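Local atomic coordinates of plasmid stabilization system (Mesorhizobium opportunistum, PDB entry 5CEG), a protein that probably acts as the ParE-like toxin of a type II toxin-antitoxin system of the RelE toxin family, whose activity a partner antitoxin would hold in check. Residues Asp45-Gln50 with Ala81-Leu86; Gly65-Asp70 with Asp92-Pro97. All coordinates share one frame; numbering follows the deposited sequence.

Contact 1: Asp45-Gln50 with Ala81-Leu86; sequences DRYYDQ and APFVLL
Tyr-47 and Gln-50, one helical turn apart on helix 41-60, reach across to the turn at Ala-81 and Pro-82 and to Phe-83 at the start of strand 83-90. The backbones stay well apart, 9.3 Å between the CA atoms of Gln-50 and Ala-81 at their nearest, and side chains bridge the gap. The peptide bond before Pro-82 is cis, a sharp bend as the chain enters the strand. Tyr-47 and Phe-83 form an edge-to-face (T-shaped) pair, with ring centroids 5.2 Å apart and planes at 87°. The edge of Phe-83 is turned to the face of Tyr-47: its CE2 stands over the CD1 side of the tyrosine ring, 3.7 Å from Tyr-47 CD1. With CG anti to the carbonyl carbon (chi1 -75°), Tyr-47 sets its ring beside the backbone N, where it meets this edge. Pro-82 adds an apolar neighbour, its CD 4.0 Å from Tyr-47 CE1, while its CG lies over the centre of one face of Phe-83. A tyrosine suits this border position because the ring packs inward while its OH hydrogen-bonds to an acidic side chain of the chain of another protein. Phenylalanine, wholly apolar, fits the buried side, where Ile-32 of helix 23-37 and Val-106 of strand 100-108 also touch it. At the rim the link is polar: one water donates to Ala-81 O at 2.9 Å and to Gln-50 OE1 at a distance so short that its exact length is doubtful, linking Gln-50 to the carbonyl before the cis bond. In the RelE/ParE toxin fold a hairpin of helices, here 23-37 and 41-60, packs against the sheet, and the Tyr-47/Phe-83 pair joins helix 41-60 to strand 83-90.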
# COMPACT_ATOMS: atom_id res chain seq x y z
N ASP B 45 9.10 -19.42 -23.33
CA ASP B 45 9.03 -20.87 -23.38
C ASP B 45 8.86 -21.51 -22.00
O ASP B 45 8.10 -22.46 -21.86
CB ASP B 45 10.29 -21.45 -24.04
CG ASP B 45 10.26 -21.32 -25.55
OD1 ASP B 45 9.16 -21.25 -26.14
OD2 ASP B 45 11.35 -21.31 -26.15
N ARG B 46 9.56 -20.99 -20.98
CA ARG B 46 9.44 -21.56 -19.64
C ARG B 46 8.03 -21.36 -19.08
O ARG B 46 7.50 -22.27 -18.45
CB ARG B 46 10.48 -20.96 -18.69
CG ARG B 46 11.90 -21.47 -18.95
CD ARG B 46 12.85 -21.10 -17.81
NE ARG B 46 12.99 -19.65 -17.64
CZ ARG B 46 13.90 -18.90 -18.26
NH1 ARG B 46 14.75 -19.46 -19.12
NH2 ARG B 46 13.96 -17.60 -18.04
N TYR B 47 7.42 -20.20 -19.31
CA TYR B 47 6.05 -19.99 -18.84
C TYR B 47 5.10 -20.99 -19.51
O TYR B 47 4.20 -21.53 -18.85
CB TYR B 47 5.56 -18.56 -19.10
CG TYR B 47 6.13 -17.49 -18.19
CD1 TYR B 47 6.34 -17.73 -16.83
CD2 TYR B 47 6.45 -16.24 -18.68
CE1 TYR B 47 6.86 -16.74 -16.00
CE2 TYR B 47 6.98 -15.25 -17.87
CZ TYR B 47 7.17 -15.50 -16.53
OH TYR B 47 7.69 -14.50 -15.73
N TYR B 48 5.29 -21.26 -20.80
CA TYR B 48 4.47 -22.27 -21.46
C TYR B 48 4.74 -23.67 -20.90
O TYR B 48 3.81 -24.45 -20.73
CB TYR B 48 4.67 -22.28 -22.98
CG TYR B 48 3.73 -21.38 -23.76
CD1 TYR B 48 3.05 -20.33 -23.14
CD2 TYR B 48 3.53 -21.57 -25.12
CE1 TYR B 48 2.19 -19.50 -23.86
CE2 TYR B 48 2.69 -20.76 -25.85
CZ TYR B 48 2.01 -19.72 -25.21
OH TYR B 48 1.17 -18.91 -25.95
N ASP B 49 6.00 -23.98 -20.60
CA ASP B 49 6.30 -25.28 -19.99
C ASP B 49 5.55 -25.44 -18.67
O ASP B 49 4.99 -26.50 -18.38
CB ASP B 49 7.80 -25.43 -19.73
CG ASP B 49 8.62 -25.52 -21.01
OD1 ASP B 49 8.11 -25.96 -22.05
OD2 ASP B 49 9.81 -25.15 -20.94
N GLN B 50 5.55 -24.38 -17.87
CA GLN B 50 4.95 -24.42 -16.54
C GLN B 50 3.42 -24.46 -16.62
O GLN B 50 2.77 -25.20 -15.87
CB GLN B 50 5.41 -23.22 -15.72
CG GLN B 50 6.91 -23.30 -15.40
CD GLN B 50 7.52 -22.00 -14.92
OE1 GLN B 50 6.82 -21.02 -14.65
NE2 GLN B 50 8.84 -21.97 -14.83
N ALA B 81 2.35 -19.34 -10.35
CA ALA B 81 2.88 -17.99 -10.22
C ALA B 81 3.69 -17.54 -11.44
O ALA B 81 4.51 -18.31 -11.95
CB ALA B 81 3.75 -17.89 -8.96
N PRO B 82 3.46 -16.31 -11.91
CA PRO B 82 2.59 -15.23 -11.39
C PRO B 82 1.15 -15.26 -11.91
O PRO B 82 0.43 -14.25 -11.81
CB PRO B 82 3.30 -13.97 -11.90
CG PRO B 82 3.85 -14.42 -13.23
CD PRO B 82 4.31 -15.83 -13.02
N PHE B 83 0.74 -16.40 -12.47
CA PHE B 83 -0.58 -16.51 -13.10
C PHE B 83 -1.58 -17.20 -12.20
O PHE B 83 -1.24 -18.00 -11.32
CB PHE B 83 -0.48 -17.28 -14.43
CG PHE B 83 0.61 -16.77 -15.32
CD1 PHE B 83 0.46 -15.56 -15.98
CD2 PHE B 83 1.79 -17.48 -15.47
CE1 PHE B 83 1.47 -15.08 -16.79
CE2 PHE B 83 2.80 -17.01 -16.27
CZ PHE B 83 2.65 -15.81 -16.92
N VAL B 84 -2.85 -16.88 -12.43
CA VAL B 84 -3.95 -17.54 -11.77
C VAL B 84 -4.80 -18.18 -12.87
O VAL B 84 -5.25 -17.49 -13.78
CB VAL B 84 -4.78 -16.52 -10.96
CG1 VAL B 84 -6.05 -17.13 -10.49
CG2 VAL B 84 -3.94 -15.97 -9.79
N LEU B 85 -4.98 -19.49 -12.80
CA LEU B 85 -5.88 -20.16 -13.74
C LEU B 85 -7.27 -20.16 -13.15
O LEU B 85 -7.47 -20.65 -12.04
CB LEU B 85 -5.44 -21.60 -14.01
CG LEU B 85 -4.09 -21.92 -14.67
CD1 LEU B 85 -3.91 -23.43 -14.74
CD2 LEU B 85 -3.98 -21.34 -16.05
N LEU B 86 -8.25 -19.63 -13.89
CA LEU B 86 -9.64 -19.70 -13.46
C LEU B 86 -10.33 -20.78 -14.28
O LEU B 86 -10.25 -20.76 -15.50
CB LEU B 86 -10.37 -18.37 -13.66
CG LEU B 86 -9.79 -17.14 -12.97
CD1 LEU B 86 -10.62 -15.91 -13.33
CD2 LEU B 86 -9.76 -17.37 -11.47
O HOH W 1 4.61 -19.82 -14.48

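Contact 2: Gly65-Asp70 with Asp92-Pro97; sequences GVRRPD and DTDDGP
Strand 66-67, at one outer edge of the sheet within the chain, faces the irregular loop 92-97 across 9.8 Å between the CA atoms of Arg-67 and Asp-94, so a long side chain must span the gap. Arg-67 does so with its chain extended from CG to NE, presenting two adjacent edges of the guanidinium to one oxygen each of Asp-92 and Asp-94, both oxygens in its plane. Asp-94 is gripped side-on: NE and NH2 both donate to Asp-94 OD1, each at 2.9 Å, NE along the syn lone pair and NH2 from above the carboxylate plane. Asp-92 takes the end-on position. Its OD1 accepts a fairly straight bond from Arg-67 NH1 at 2.8 Å and 160°, and a longer, more bent one from Arg-67 NH2 at 3.2 Å. With CG anti to its backbone nitrogen, Asp-92 sends its carboxylate back toward the arginine. Both carboxylates are steeply turned from the guanidinium, by 75° for Asp-92 and 61° for Asp-94, and in each a single oxygen takes two N-H groups. Arginine suits the place because its planar set of donors can serve two acids at once, and the two acids probably balance its charge, together with that of the nearby Arg-76. Arg-63 bonds to Thr-93 O and Gly-96 O, holding the loop from the chain just before strand 66-67. The network thus ties the loop between strands 83-90 and 100-108 to strand 66-67, which pairs with strand 76-80.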
# COMPACT_ATOMS: atom_id res chain seq x y z
N GLY B 65 -8.10 -27.26 -7.87
CA GLY B 65 -8.26 -25.84 -7.66
C GLY B 65 -9.23 -25.52 -6.53
O GLY B 65 -10.24 -26.20 -6.34
N VAL B 66 -8.93 -24.47 -5.76
CA VAL B 66 -9.80 -24.05 -4.67
C VAL B 66 -11.05 -23.37 -5.20
O VAL B 66 -10.97 -22.53 -6.09
CB VAL B 66 -9.04 -23.09 -3.72
CG1 VAL B 66 -10.00 -22.42 -2.76
CG2 VAL B 66 -7.94 -23.85 -2.97
N ARG B 67 -12.21 -23.72 -4.64
CA ARG B 67 -13.45 -23.08 -5.06
C ARG B 67 -13.44 -21.60 -4.73
O ARG B 67 -13.02 -21.19 -3.64
CB ARG B 67 -14.65 -23.74 -4.39
CG ARG B 67 -15.04 -25.09 -4.96
CD ARG B 67 -16.46 -25.42 -4.52
NE ARG B 67 -16.99 -26.67 -5.08
CZ ARG B 67 -17.52 -26.78 -6.30
NH1 ARG B 67 -17.55 -25.74 -7.11
NH2 ARG B 67 -17.98 -27.96 -6.71
N ARG B 68 -13.91 -20.79 -5.67
CA ARG B 68 -14.05 -19.36 -5.46
C ARG B 68 -15.44 -18.91 -5.91
O ARG B 68 -15.58 -18.18 -6.89
CB ARG B 68 -12.96 -18.59 -6.23
CG ARG B 68 -11.54 -18.78 -5.66
CD ARG B 68 -11.45 -18.24 -4.25
NE ARG B 68 -11.85 -16.83 -4.22
CZ ARG B 68 -11.02 -15.81 -4.36
NH1 ARG B 68 -9.72 -16.02 -4.51
NH2 ARG B 68 -11.48 -14.57 -4.33
N PRO B 69 -16.48 -19.33 -5.17
CA PRO B 69 -17.85 -18.99 -5.57
C PRO B 69 -18.13 -17.49 -5.45
O PRO B 69 -19.14 -17.02 -5.97
CB PRO B 69 -18.71 -19.80 -4.59
CG PRO B 69 -17.84 -20.02 -3.41
CD PRO B 69 -16.44 -20.11 -3.92
N ASP B 70 -17.24 -16.75 -4.79
CA ASP B 70 -17.38 -15.30 -4.73
C ASP B 70 -17.12 -14.66 -6.09
O ASP B 70 -17.53 -13.52 -6.33
CB ASP B 70 -16.46 -14.69 -3.66
CG ASP B 70 -15.00 -15.13 -3.80
OD1 ASP B 70 -14.71 -16.27 -4.23
OD2 ASP B 70 -14.12 -14.32 -3.44
N ASP B 92 -20.43 -29.50 -12.03
CA ASP B 92 -19.85 -28.74 -10.93
C ASP B 92 -20.18 -29.43 -9.60
O ASP B 92 -20.98 -28.92 -8.82
CB ASP B 92 -20.38 -27.30 -10.94
CG ASP B 92 -19.81 -26.47 -9.81
OD1 ASP B 92 -18.61 -26.61 -9.53
OD2 ASP B 92 -20.57 -25.69 -9.19
N THR B 93 -19.58 -30.58 -9.37
CA THR B 93 -19.84 -31.36 -8.16
C THR B 93 -18.58 -31.51 -7.33
O THR B 93 -17.48 -31.31 -7.83
CB THR B 93 -20.37 -32.76 -8.51
OG1 THR B 93 -19.47 -33.37 -9.44
CG2 THR B 93 -21.75 -32.66 -9.14
N ASP B 94 -18.73 -31.85 -6.05
CA ASP B 94 -17.57 -32.02 -5.18
C ASP B 94 -17.03 -33.43 -5.23
O ASP B 94 -15.91 -33.70 -4.80
CB ASP B 94 -17.93 -31.66 -3.74
CG ASP B 94 -18.08 -30.17 -3.54
OD1 ASP B 94 -17.46 -29.41 -4.30
OD2 ASP B 94 -18.82 -29.76 -2.61
N ASP B 95 -17.83 -34.35 -5.76
CA ASP B 95 -17.42 -35.73 -5.91
C ASP B 95 -18.17 -36.37 -7.06
O ASP B 95 -19.26 -35.93 -7.43
CB ASP B 95 -17.65 -36.52 -4.62
CG ASP B 95 -19.07 -36.41 -4.12
OD1 ASP B 95 -19.31 -35.67 -3.14
OD2 ASP B 95 -19.95 -37.07 -4.71
N GLY B 96 -17.59 -37.42 -7.63
CA GLY B 96 -18.22 -38.10 -8.74
C GLY B 96 -17.49 -37.80 -10.02
O GLY B 96 -16.55 -37.00 -10.04
N PRO B 97 -17.92 -38.44 -11.12
CA PRO B 97 -17.27 -38.33 -12.42
C PRO B 97 -17.29 -36.90 -12.96
O PRO B 97 -18.30 -36.22 -12.86
CB PRO B 97 -18.10 -39.25 -13.32
CG PRO B 97 -18.84 -40.14 -12.38
CD PRO B 97 -19.10 -39.32 -11.16

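Overall arrangement
Both contacts reach the same five-stranded sheet, but on opposite sides of the chain's centre, their centres about 22 Å apart. Contact 1 is partly buried, its centre about 8 Å from the centre of the chain, and relies on aromatic and apolar side chains with one water at its margin. Contact 2 lies at the surface, its centre about 15 Å from that of the chain, and is carried by charged hydrogen bonds, an arginine shared by two acids. Along the sequence their segments alternate: helix 41-60 leads to strand 66-67, and strand 83-90, which starts in contact 1, runs on to the loop of contact 2. Aromatic and apolar packing thus serves the helix-sheet interface, whereas directed ion pairs tie a loop to an edge strand.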